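Local coordinates for methyl-accepting chemotaxis protein (Vibrio cholerae, PDB 6CEQ) that probably senses oxygen through a heme-binding PAS domain and passes the signal on as a chemotaxis receptor, at residues G4-G16 with M93-L107. Residues are numbered along the deposited sequence; the frame is centred on the assembly and turned at random.
Sequences GMTTNLMMADKEG and MRDTKGEYIGPALQL. Unlike the reference sequence in segment 93-107: Leu107 (reference Trp). With HEM (protoporphyrin IX containing Fe), chain D.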
ATOM      1  N   GLY A   4       9.962  15.327   7.144  1.00 44.63           N
ATOM      2  CA  GLY A   4       8.901  14.660   6.421  1.00 36.24           C
ATOM      3  C   GLY A   4       8.780  13.171   6.662  1.00 30.93           C
ATOM      4  O   GLY A   4       7.970  12.509   6.006  1.00 31.41           O
ATOM      5  N   MET A   5       9.555  12.608   7.582  1.00 25.02           N
ATOM      6  CA  MET A   5       9.421  11.193   7.900  1.00 23.40           C
ATOM      7  C   MET A   5       8.216  10.999   8.810  1.00 32.71           C
ATOM      8  O   MET A   5       8.167  11.545   9.917  1.00 36.62           O
ATOM      9  CB  MET A   5      10.703  10.677   8.542  1.00 26.12           C
ATOM     10  CG  MET A   5      11.904  10.860   7.628  1.00 30.08           C
ATOM     11  SD  MET A   5      13.471  10.497   8.426  1.00 44.85           S
ATOM     12  CE  MET A   5      13.524   8.715   8.305  1.00 45.88           C
ATOM     13  N   THR A   6       7.235  10.238   8.334  1.00 22.61           N
ATOM     14  CA  THR A   6       5.983  10.048   9.053  1.00 23.68           C
ATOM     15  C   THR A   6       5.487   8.632   8.783  1.00 22.84           C
ATOM     16  O   THR A   6       6.162   7.827   8.132  1.00 30.06           O
ATOM     17  CB  THR A   6       4.940  11.100   8.662  1.00 38.03           C
ATOM     18  OG1 THR A   6       3.770  10.944   9.483  1.00 44.30           O
ATOM     19  CG2 THR A   6       4.560  10.959   7.206  1.00 32.50           C
ATOM     20  N   THR A   7       4.318   8.319   9.331  1.00 20.43           N
ATOM     21  CA  THR A   7       3.735   6.984   9.241  1.00 22.11           C
ATOM     22  C   THR A   7       2.722   6.974   8.101  1.00 19.98           C
ATOM     23  O   THR A   7       1.670   7.609   8.208  1.00 23.46           O
ATOM     24  CB  THR A   7       3.068   6.608  10.564  1.00 25.77           C
ATOM     25  OG1 THR A   7       4.012   6.738  11.632  1.00 34.78           O
ATOM     26  CG2 THR A   7       2.553   5.182  10.523  1.00 25.52           C
ATOM     27  N   ASN A   8       3.047   6.276   7.013  1.00 16.34           N
ATOM     28  CA  ASN A   8       2.175   6.131   5.845  1.00 19.11           C
ATOM     29  C   ASN A   8       1.609   4.720   5.826  1.00 21.49           C
ATOM     30  O   ASN A   8       2.366   3.752   5.681  1.00 20.96           O
ATOM     31  CB  ASN A   8       2.928   6.394   4.542  1.00 18.41           C
ATOM     32  CG  ASN A   8       3.610   7.733   4.534  1.00 29.35           C
ATOM     33  OD1 ASN A   8       2.974   8.762   4.752  1.00 23.46           O
ATOM     34  ND2 ASN A   8       4.913   7.734   4.301  1.00 24.34           N
ATOM     35  N   LEU A   9       0.288   4.603   5.964  1.00 15.24           N
ATOM     36  CA  LEU A   9      -0.360   3.310   6.152  1.00 15.12           C
ATOM     37  C   LEU A   9      -1.518   3.127   5.181  1.00 16.88           C
ATOM     38  O   LEU A   9      -2.278   4.065   4.912  1.00 14.54           O
ATOM     39  CB  LEU A   9      -0.906   3.147   7.578  1.00 18.28           C
ATOM     40  CG  LEU A   9       0.039   3.188   8.776  1.00 32.07           C
ATOM     41  CD1 LEU A   9      -0.775   2.993  10.042  1.00 31.25           C
ATOM     42  CD2 LEU A   9       1.137   2.132   8.668  1.00 29.90           C
ATOM     43  N   MET A  10      -1.673   1.898   4.696  1.00 14.90           N
ATOM     44  CA  MET A  10      -2.762   1.536   3.798  1.00 19.53           C
ATOM     45  C   MET A  10      -3.201   0.123   4.159  1.00 21.85           C
ATOM     46  O   MET A  10      -2.345  -0.735   4.370  1.00 20.19           O
ATOM     47  CB  MET A  10      -2.281   1.623   2.344  1.00 23.03           C
ATOM     48  CG  MET A  10      -3.284   1.338   1.280  1.00 30.01           C
ATOM     49  SD  MET A  10      -2.600   1.947  -0.276  1.00 27.41           S
ATOM     50  CE  MET A  10      -0.891   1.513  -0.181  1.00 24.69           C
ATOM     51  N   MET A  11      -4.514  -0.125   4.240  1.00 15.47           N
ATOM     52  CA  MET A  11      -5.044  -1.435   4.626  1.00 16.23           C
ATOM     53  C   MET A  11      -5.946  -2.014   3.536  1.00 18.60           C
ATOM     54  O   MET A  11      -6.686  -1.279   2.876  1.00 18.51           O
ATOM     55  CB  MET A  11      -5.836  -1.336   5.941  1.00 25.28           C
ATOM     56  CG  MET A  11      -5.021  -0.849   7.137  1.00 31.76           C
ATOM     57  SD  MET A  11      -6.028   0.015   8.358  1.00 49.02           S
ATOM     58  CE  MET A  11      -7.522  -0.967   8.367  1.00 39.54           C
ATOM     59  N   ALA A  12      -5.901  -3.338   3.359  1.00 20.06           N
ATOM     60  CA  ALA A  12      -6.775  -4.026   2.411  1.00 20.74           C
ATOM     61  C   ALA A  12      -7.376  -5.266   3.064  1.00 23.66           C
ATOM     62  O   ALA A  12      -6.873  -5.764   4.070  1.00 20.82           O
ATOM     63  CB  ALA A  12      -6.021  -4.417   1.131  1.00 18.98           C
ATOM     64  N   ASP A  13      -8.465  -5.774   2.485  1.00 21.57           N
ATOM     65  CA  ASP A  13      -9.016  -7.030   2.978  1.00 29.85           C
ATOM     66  C   ASP A  13      -8.359  -8.213   2.269  1.00 26.95           C
ATOM     67  O   ASP A  13      -7.468  -8.050   1.430  1.00 28.56           O
ATOM     68  CB  ASP A  13     -10.545  -7.067   2.856  1.00 28.11           C
ATOM     69  CG  ASP A  13     -11.052  -6.992   1.413  1.00 35.73           C
ATOM     70  OD1 ASP A  13     -10.275  -7.208   0.455  1.00 36.26           O
ATOM     71  OD2 ASP A  13     -12.265  -6.727   1.242  1.00 38.43           O
ATOM     72  N   LYS A  14      -8.784  -9.427   2.647  1.00 37.83           N
ATOM     73  CA  LYS A  14      -8.190 -10.646   2.097  1.00 43.73           C
ATOM     74  C   LYS A  14      -8.366 -10.747   0.587  1.00 35.17           C
ATOM     75  O   LYS A  14      -7.509 -11.317  -0.096  1.00 34.99           O
ATOM     76  CB  LYS A  14      -8.801 -11.873   2.775  1.00 41.44           C
ATOM     77  CG  LYS A  14      -8.129 -12.230   4.070  1.00 38.58           C
ATOM     78  CD  LYS A  14      -8.455 -13.656   4.495  1.00 43.46           C
ATOM     79  CE  LYS A  14      -9.951 -13.841   4.666  1.00 50.54           C
ATOM     80  NZ  LYS A  14     -10.290 -15.230   5.081  1.00 54.37           N
ATOM     81  N   GLU A  15      -9.480 -10.238   0.053  1.00 43.38           N
ATOM     82  CA  GLU A  15      -9.712 -10.213  -1.390  1.00 37.97           C
ATOM     83  C   GLU A  15      -8.992  -9.059  -2.085  1.00 38.45           C
ATOM     84  O   GLU A  15      -9.222  -8.838  -3.280  1.00 31.98           O
ATOM     85  CB  GLU A  15     -11.222 -10.171  -1.712  1.00 50.70           C
ATOM     86  CG  GLU A  15     -11.974 -11.473  -1.467  1.00 67.46           C
ATOM     87  CD  GLU A  15     -12.053 -11.884  -0.007  1.00 86.67           C
ATOM     88  OE1 GLU A  15     -12.250 -11.007   0.870  1.00 97.93           O
ATOM     89  OE2 GLU A  15     -11.877 -13.099   0.253  1.00 78.80           O
ATOM     90  N   GLY A  16      -8.173  -8.286  -1.364  1.00 35.76           N
ATOM     91  CA  GLY A  16      -7.379  -7.255  -1.991  1.00 29.67           C
ATOM     92  C   GLY A  16      -8.092  -5.947  -2.211  1.00 20.84           C
ATOM     93  O   GLY A  16      -7.575  -5.104  -2.947  1.00 23.94           O
ATOM     94  N   MET A  93      -3.090  -8.194   9.455  1.00 17.69           N
ATOM     95  CA  MET A  93      -4.086  -7.682  10.384  1.00 21.25           C
ATOM     96  C   MET A  93      -4.965  -8.831  10.844  1.00 21.38           C
ATOM     97  O   MET A  93      -5.316  -9.705  10.052  1.00 20.83           O
ATOM     98  CB  MET A  93      -4.958  -6.610   9.738  1.00 21.35           C
ATOM     99  CG  MET A  93      -4.216  -5.396   9.285  1.00 30.18           C
ATOM    100  SD  MET A  93      -5.391  -4.131   8.784  1.00 28.76           S
ATOM    101  CE  MET A  93      -6.417  -5.049   7.632  1.00 33.41           C
ATOM    102  N   ARG A  94      -5.312  -8.837  12.126  1.00 17.24           N
ATOM    103  CA  ARG A  94      -6.144  -9.907  12.660  1.00 23.08           C
ATOM    104  C   ARG A  94      -7.310  -9.339  13.455  1.00 24.12           C
ATOM    105  O   ARG A  94      -7.227  -8.239  14.003  1.00 25.79           O
ATOM    106  CB  ARG A  94      -5.314 -10.852  13.529  1.00 27.61           C
ATOM    107  CG  ARG A  94      -4.155 -11.446  12.762  1.00 27.60           C
ATOM    108  CD  ARG A  94      -3.368 -12.424  13.574  1.00 34.24           C
ATOM    109  NE  ARG A  94      -2.354 -13.070  12.748  1.00 36.79           N
ATOM    110  CZ  ARG A  94      -2.577 -14.123  11.970  1.00 32.65           C
ATOM    111  NH1 ARG A  94      -3.786 -14.673  11.905  1.00 34.48           N
ATOM    112  NH2 ARG A  94      -1.585 -14.628  11.252  1.00 40.99           N
ATOM    113  N   ASP A  95      -8.408 -10.096  13.512  1.00 22.91           N
ATOM    114  CA  ASP A  95      -9.535  -9.666  14.328  1.00 26.02           C
ATOM    115  C   ASP A  95      -9.297 -10.052  15.786  1.00 27.99           C
ATOM    116  O   ASP A  95      -8.255 -10.604  16.147  1.00 28.07           O
ATOM    117  CB  ASP A  95     -10.854 -10.228  13.788  1.00 25.63           C
ATOM    118  CG  ASP A  95     -10.952 -11.751  13.865  1.00 38.61           C
ATOM    119  OD1 ASP A  95     -10.159 -12.405  14.574  1.00 34.41           O
ATOM    120  OD2 ASP A  95     -11.864 -12.296  13.208  1.00 34.38           O
ATOM    121  N   THR A  96     -10.282  -9.760  16.645  1.00 24.84           N
ATOM    122  CA  THR A  96     -10.107  -9.987  18.075  1.00 23.86           C
ATOM    123  C   THR A  96     -10.013 -11.461  18.431  1.00 27.25           C
ATOM    124  O   THR A  96      -9.546 -11.789  19.525  1.00 35.36           O
ATOM    125  CB  THR A  96     -11.262  -9.369  18.866  1.00 26.17           C
ATOM    126  OG1 THR A  96     -12.496  -9.904  18.383  1.00 28.01           O
ATOM    127  CG2 THR A  96     -11.265  -7.861  18.705  1.00 28.97           C
ATOM    128  N   LYS A  97     -10.453 -12.349  17.546  1.00 30.38           N
ATOM    129  CA  LYS A  97     -10.326 -13.784  17.742  1.00 34.52           C
ATOM    130  C   LYS A  97      -9.136 -14.375  16.995  1.00 41.11           C
ATOM    131  O   LYS A  97      -9.060 -15.596  16.836  1.00 36.29           O
ATOM    132  CB  LYS A  97     -11.629 -14.473  17.341  1.00 37.26           C
ATOM    133  CG  LYS A  97     -12.789 -14.087  18.254  1.00 42.53           C
ATOM    134  CD  LYS A  97     -14.046 -14.886  17.981  1.00 52.55           C
ATOM    135  CE  LYS A  97     -14.718 -14.412  16.700  1.00 59.64           C
ATOM    136  NZ  LYS A  97     -16.133 -14.868  16.608  1.00 55.24           N
ATOM    137  N   GLY A  98      -8.216 -13.533  16.520  1.00 27.87           N
ATOM    138  CA  GLY A  98      -6.976 -13.992  15.930  1.00 34.83           C
ATOM    139  C   GLY A  98      -7.028 -14.336  14.457  1.00 25.40           C
ATOM    140  O   GLY A  98      -5.992 -14.719  13.894  1.00 35.67           O
ATOM    141  N   GLU A  99      -8.176 -14.192  13.807  1.00 27.66           N
ATOM    142  CA  GLU A  99      -8.300 -14.555  12.401  1.00 28.94           C
ATOM    143  C   GLU A  99      -7.746 -13.454  11.501  1.00 32.98           C
ATOM    144  O   GLU A  99      -7.942 -12.264  11.762  1.00 26.31           O
ATOM    145  CB  GLU A  99      -9.763 -14.818  12.048  1.00 26.88           C
ATOM    146  CG  GLU A  99     -10.315 -16.151  12.551  1.00 48.19           C
ATOM    147  CD  GLU A  99      -9.674 -17.351  11.872  1.00 75.88           C
ATOM    148  OE1 GLU A  99      -8.737 -17.939  12.456  1.00 69.16           O
ATOM    149  OE2 GLU A  99     -10.109 -17.711  10.756  1.00 83.50           O
ATOM    150  N   TYR A 100      -7.066 -13.869  10.429  1.00 26.56           N
ATOM    151  CA  TYR A 100      -6.475 -12.939   9.469  1.00 26.37           C
ATOM    152  C   TYR A 100      -7.560 -12.177   8.715  1.00 26.02           C
ATOM    153  O   TYR A 100      -8.480 -12.781   8.152  1.00 28.64           O
ATOM    154  CB  TYR A 100      -5.588 -13.710   8.491  1.00 26.21           C
ATOM    155  CG  TYR A 100      -4.957 -12.903   7.372  1.00 24.05           C
ATOM    156  CD1 TYR A 100      -5.133 -13.273   6.045  1.00 23.05           C
ATOM    157  CD2 TYR A 100      -4.161 -11.792   7.642  1.00 22.30           C
ATOM    158  CE1 TYR A 100      -4.545 -12.558   5.010  1.00 25.93           C
ATOM    159  CE2 TYR A 100      -3.568 -11.070   6.613  1.00 20.17           C
ATOM    160  CZ  TYR A 100      -3.761 -11.456   5.302  1.00 20.25           C
ATOM    161  OH  TYR A 100      -3.176 -10.742   4.280  1.00 21.51           O
ATOM    162  N   ILE A 101      -7.421 -10.846   8.671  1.00 21.64           N
ATOM    163  CA  ILE A 101      -8.391  -9.930   8.068  1.00 24.00           C
ATOM    164  C   ILE A 101      -7.899  -9.456   6.708  1.00 26.93           C
ATOM    165  O   ILE A 101      -8.694  -9.177   5.803  1.00 36.94           O
ATOM    166  CB  ILE A 101      -8.634  -8.708   8.978  1.00 27.76           C
ATOM    167  CG1 ILE A 101      -9.368  -9.089  10.255  1.00 40.48           C
ATOM    168  CG2 ILE A 101      -9.412  -7.616   8.251  1.00 47.84           C
ATOM    169  CD1 ILE A 101      -9.566  -7.889  11.164  1.00 29.09           C
ATOM    170  N   GLY A 102      -6.590  -9.323   6.566  1.00 21.26           N
ATOM    171  CA  GLY A 102      -6.029  -8.712   5.391  1.00 19.18           C
ATOM    172  C   GLY A 102      -4.736  -8.000   5.715  1.00 20.11           C
ATOM    173  O   GLY A 102      -4.349  -7.877   6.876  1.00 20.65           O
ATOM    174  N   PRO A 103      -4.041  -7.523   4.689  1.00 20.05           N
ATOM    175  CA  PRO A 103      -2.726  -6.916   4.901  1.00 22.42           C
ATOM    176  C   PRO A 103      -2.820  -5.448   5.289  1.00 20.61           C
ATOM    177  O   PRO A 103      -3.720  -4.719   4.864  1.00 19.61           O
ATOM    178  CB  PRO A 103      -2.060  -7.060   3.529  1.00 20.64           C
ATOM    179  CG  PRO A 103      -3.223  -6.948   2.570  1.00 21.46           C
ATOM    180  CD  PRO A 103      -4.394  -7.603   3.260  1.00 19.57           C
ATOM    181  N   ALA A 104      -1.869  -5.027   6.115  1.00 17.89           N
ATOM    182  CA  ALA A 104      -1.600  -3.617   6.372  1.00 18.30           C
ATOM    183  C   ALA A 104      -0.214  -3.291   5.837  1.00 18.37           C
ATOM    184  O   ALA A 104       0.735  -4.046   6.060  1.00 21.92           O
ATOM    185  CB  ALA A 104      -1.690  -3.290   7.863  1.00 21.17           C
ATOM    186  N   LEU A 105      -0.107  -2.179   5.122  1.00 14.58           N
ATOM    187  CA  LEU A 105       1.123  -1.751   4.480  1.00 15.88           C
ATOM    188  C   LEU A 105       1.612  -0.474   5.139  1.00 18.93           C
ATOM    189  O   LEU A 105       0.833   0.471   5.314  1.00 23.24           O
ATOM    190  CB  LEU A 105       0.905  -1.451   3.001  1.00 20.48           C
ATOM    191  CG  LEU A 105       1.016  -2.397   1.820  1.00 24.65           C
ATOM    192  CD1 LEU A 105       1.297  -1.531   0.620  1.00 28.17           C
ATOM    193  CD2 LEU A 105       2.102  -3.451   1.985  1.00 18.32           C
ATOM    194  N   GLN A 106       2.888  -0.434   5.488  1.00 17.78           N
ATOM    195  CA  GLN A 106       3.550   0.812   5.864  1.00 17.05           C
ATOM    196  C   GLN A 106       4.603   1.133   4.812  1.00 19.99           C
ATOM    197  O   GLN A 106       5.400   0.265   4.447  1.00 21.80           O
ATOM    198  CB  GLN A 106       4.196   0.725   7.246  1.00 19.67           C
ATOM    199  CG  GLN A 106       4.834   2.039   7.676  1.00 20.89           C
ATOM    200  CD  GLN A 106       5.058   2.135   9.172  1.00 23.38           C
ATOM    201  OE1 GLN A 106       4.666   1.251   9.930  1.00 21.97           O
ATOM    202  NE2 GLN A 106       5.695   3.223   9.604  1.00 33.59           N
ATOM    203  N   LEU A 107       4.612   2.373   4.333  1.00 16.43           N
ATOM    204  CA  LEU A 107       5.560   2.810   3.317  1.00 20.75           C
ATOM    205  C   LEU A 107       6.446   3.896   3.902  1.00 19.78           C
ATOM    206  O   LEU A 107       5.937   4.890   4.437  1.00 24.81           O
ATOM    207  CB  LEU A 107       4.841   3.344   2.076  1.00 17.56           C
ATOM    208  CG  LEU A 107       3.952   2.379   1.284  1.00 20.93           C
ATOM    209  CD1 LEU A 107       3.307   3.110   0.134  1.00 24.58           C
ATOM    210  CD2 LEU A 107       4.735   1.179   0.756  1.00 20.30           C
TER
HETATM  211  CHA HEM D 401       4.564  -3.352  -4.463  1.00 15.68           C
HETATM  212  CHB HEM D 401       0.898  -4.935  -1.722  1.00 18.23           C
HETATM  213  CHC HEM D 401      -1.346  -0.687  -2.615  1.00 17.78           C
HETATM  214  CHD HEM D 401       1.429  -0.297  -6.569  1.00 20.13           C
HETATM  215  C1A HEM D 401       3.823  -4.055  -3.538  1.00 21.77           C
HETATM  216  C2A HEM D 401       4.323  -5.084  -2.717  1.00 19.70           C
HETATM  217  C3A HEM D 401       3.301  -5.536  -1.943  1.00 21.09           C
HETATM  218  C4A HEM D 401       2.152  -4.794  -2.282  1.00 20.82           C
HETATM  219  CMA HEM D 401       3.382  -6.634  -0.914  1.00 21.72           C
HETATM  220  CAA HEM D 401       5.742  -5.592  -2.698  1.00 17.89           C
HETATM  221  CBA HEM D 401       5.977  -6.495  -3.910  1.00 21.96           C
HETATM  222  CGA HEM D 401       7.434  -6.870  -3.983  1.00 31.32           C
HETATM  223  O1A HEM D 401       8.305  -6.080  -3.555  1.00 26.50           O
HETATM  224  O2A HEM D 401       7.773  -7.970  -4.472  1.00 24.62           O
HETATM  225  C1B HEM D 401       0.008  -3.852  -1.683  1.00 17.83           C
HETATM  226  C2B HEM D 401      -1.091  -3.794  -0.784  1.00 19.17           C
HETATM  227  C3B HEM D 401      -1.736  -2.614  -1.011  1.00 23.30           C
HETATM  228  C4B HEM D 401      -0.987  -1.936  -2.096  1.00 19.54           C
HETATM  229  CMB HEM D 401      -1.472  -4.840   0.231  1.00 23.06           C
HETATM  230  CAB HEM D 401      -2.937  -2.113  -0.319  1.00 25.29           C
HETATM  231  CBB HEM D 401      -3.036  -2.220   1.003  1.00 22.05           C
HETATM  232  C1C HEM D 401      -0.808  -0.196  -3.800  1.00 21.93           C
HETATM  233  C2C HEM D 401      -1.204   0.969  -4.475  1.00 20.91           C
HETATM  234  C3C HEM D 401      -0.409   1.081  -5.608  1.00 20.50           C
HETATM  235  C4C HEM D 401       0.477  -0.032  -5.614  1.00 19.52           C
HETATM  236  CMC HEM D 401      -2.290   1.922  -4.048  1.00 17.27           C
HETATM  237  CAC HEM D 401      -0.472   2.155  -6.615  1.00 20.99           C
HETATM  238  CBC HEM D 401      -0.653   3.415  -6.235  1.00 33.42           C
HETATM  239  C1D HEM D 401       2.555  -1.062  -6.255  1.00 16.61           C
HETATM  240  C2D HEM D 401       3.784  -1.014  -7.056  1.00 21.53           C
HETATM  241  C3D HEM D 401       4.652  -1.860  -6.472  1.00 19.07           C
HETATM  242  C4D HEM D 401       3.959  -2.427  -5.309  1.00 16.88           C
HETATM  243  CMD HEM D 401       4.024  -0.182  -8.291  1.00 19.79           C
HETATM  244  CAD HEM D 401       6.056  -2.164  -6.921  1.00 22.40           C
HETATM  245  CBD HEM D 401       6.026  -2.744  -8.336  1.00 31.11           C
HETATM  246  CGD HEM D 401       5.160  -3.976  -8.358  1.00 35.39           C
HETATM  247  O1D HEM D 401       4.097  -3.983  -9.017  1.00 27.03           O
HETATM  248  O2D HEM D 401       5.503  -4.994  -7.716  1.00 52.07           O
HETATM  249  NA  HEM D 401       2.489  -3.893  -3.257  1.00 14.51           N
HETATM  250  NB  HEM D 401       0.034  -2.742  -2.435  1.00 18.46           N
HETATM  251  NC  HEM D 401       0.206  -0.784  -4.503  1.00 16.69           N
HETATM  252  ND  HEM D 401       2.719  -1.917  -5.234  1.00 19.67           N
HETATM  253 FE   HEM D 401       1.465  -2.337  -3.921  1.00 19.08          FE
HETATM  254  O   HOH W   1       5.811   5.295   7.297  1.00 19.59           O
HETATM  255  O   HOH W   2      -8.608 -15.727   7.527  1.00 40.51           O
HETATM  256  O   HOH W   3       2.446  -0.688  -2.238  1.00 18.86           O
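Met10 and Leu105 face each other as a hydrogen-bonded pair of antiparallel strands 8-12 and 100-109, their side chains side by side and both directed at the heme. Two backbone bonds join them, Leu105 N to Met10 O at 2.8 Å and nearly straight (164°), and Met10 N to Leu105 O. With CG anti to the backbone N (chi1 -178°), Met10 reaches out from the sheet, and a bend at chi3 lays its CE 3.3 Å from HEM CHC and against Leu105 CD1. Leu105 CD1 in turn presses on the pyrrole at HEM C1B, 3.5 Å away. Farther along, Ala12 CB meets the vinyl carbon CBB and Pro103 CG the methyl CMB, continuing the apolar wall of the heme pocket. On this buried face Asn8 ND2 also donates to Leu107 O (3.0 Å).

The opposite face is looser and partly open to solvent. There Met11 and Met93 cross at about a right angle, Met11 CG 3.7 Å from Met93 SD, while Leu9 CD2 rests on Gln106 CB. Waters link both ends: one accepts from Asn8 N and Gln106 NE2 and donates to Thr6 O and Leu107 O; another joins Lys14 NZ to Tyr100 O, where Lys14 CD packs obliquely on the Tyr100 ring, 3.7 Å from CD1.

Within the five-stranded antiparallel PAS sheet, strand 8-12 lies between 18-21 and 100-109, strand 84-94 flanks the latter, and helix 23-31 packs on Asn8 and Met10 through Leu25.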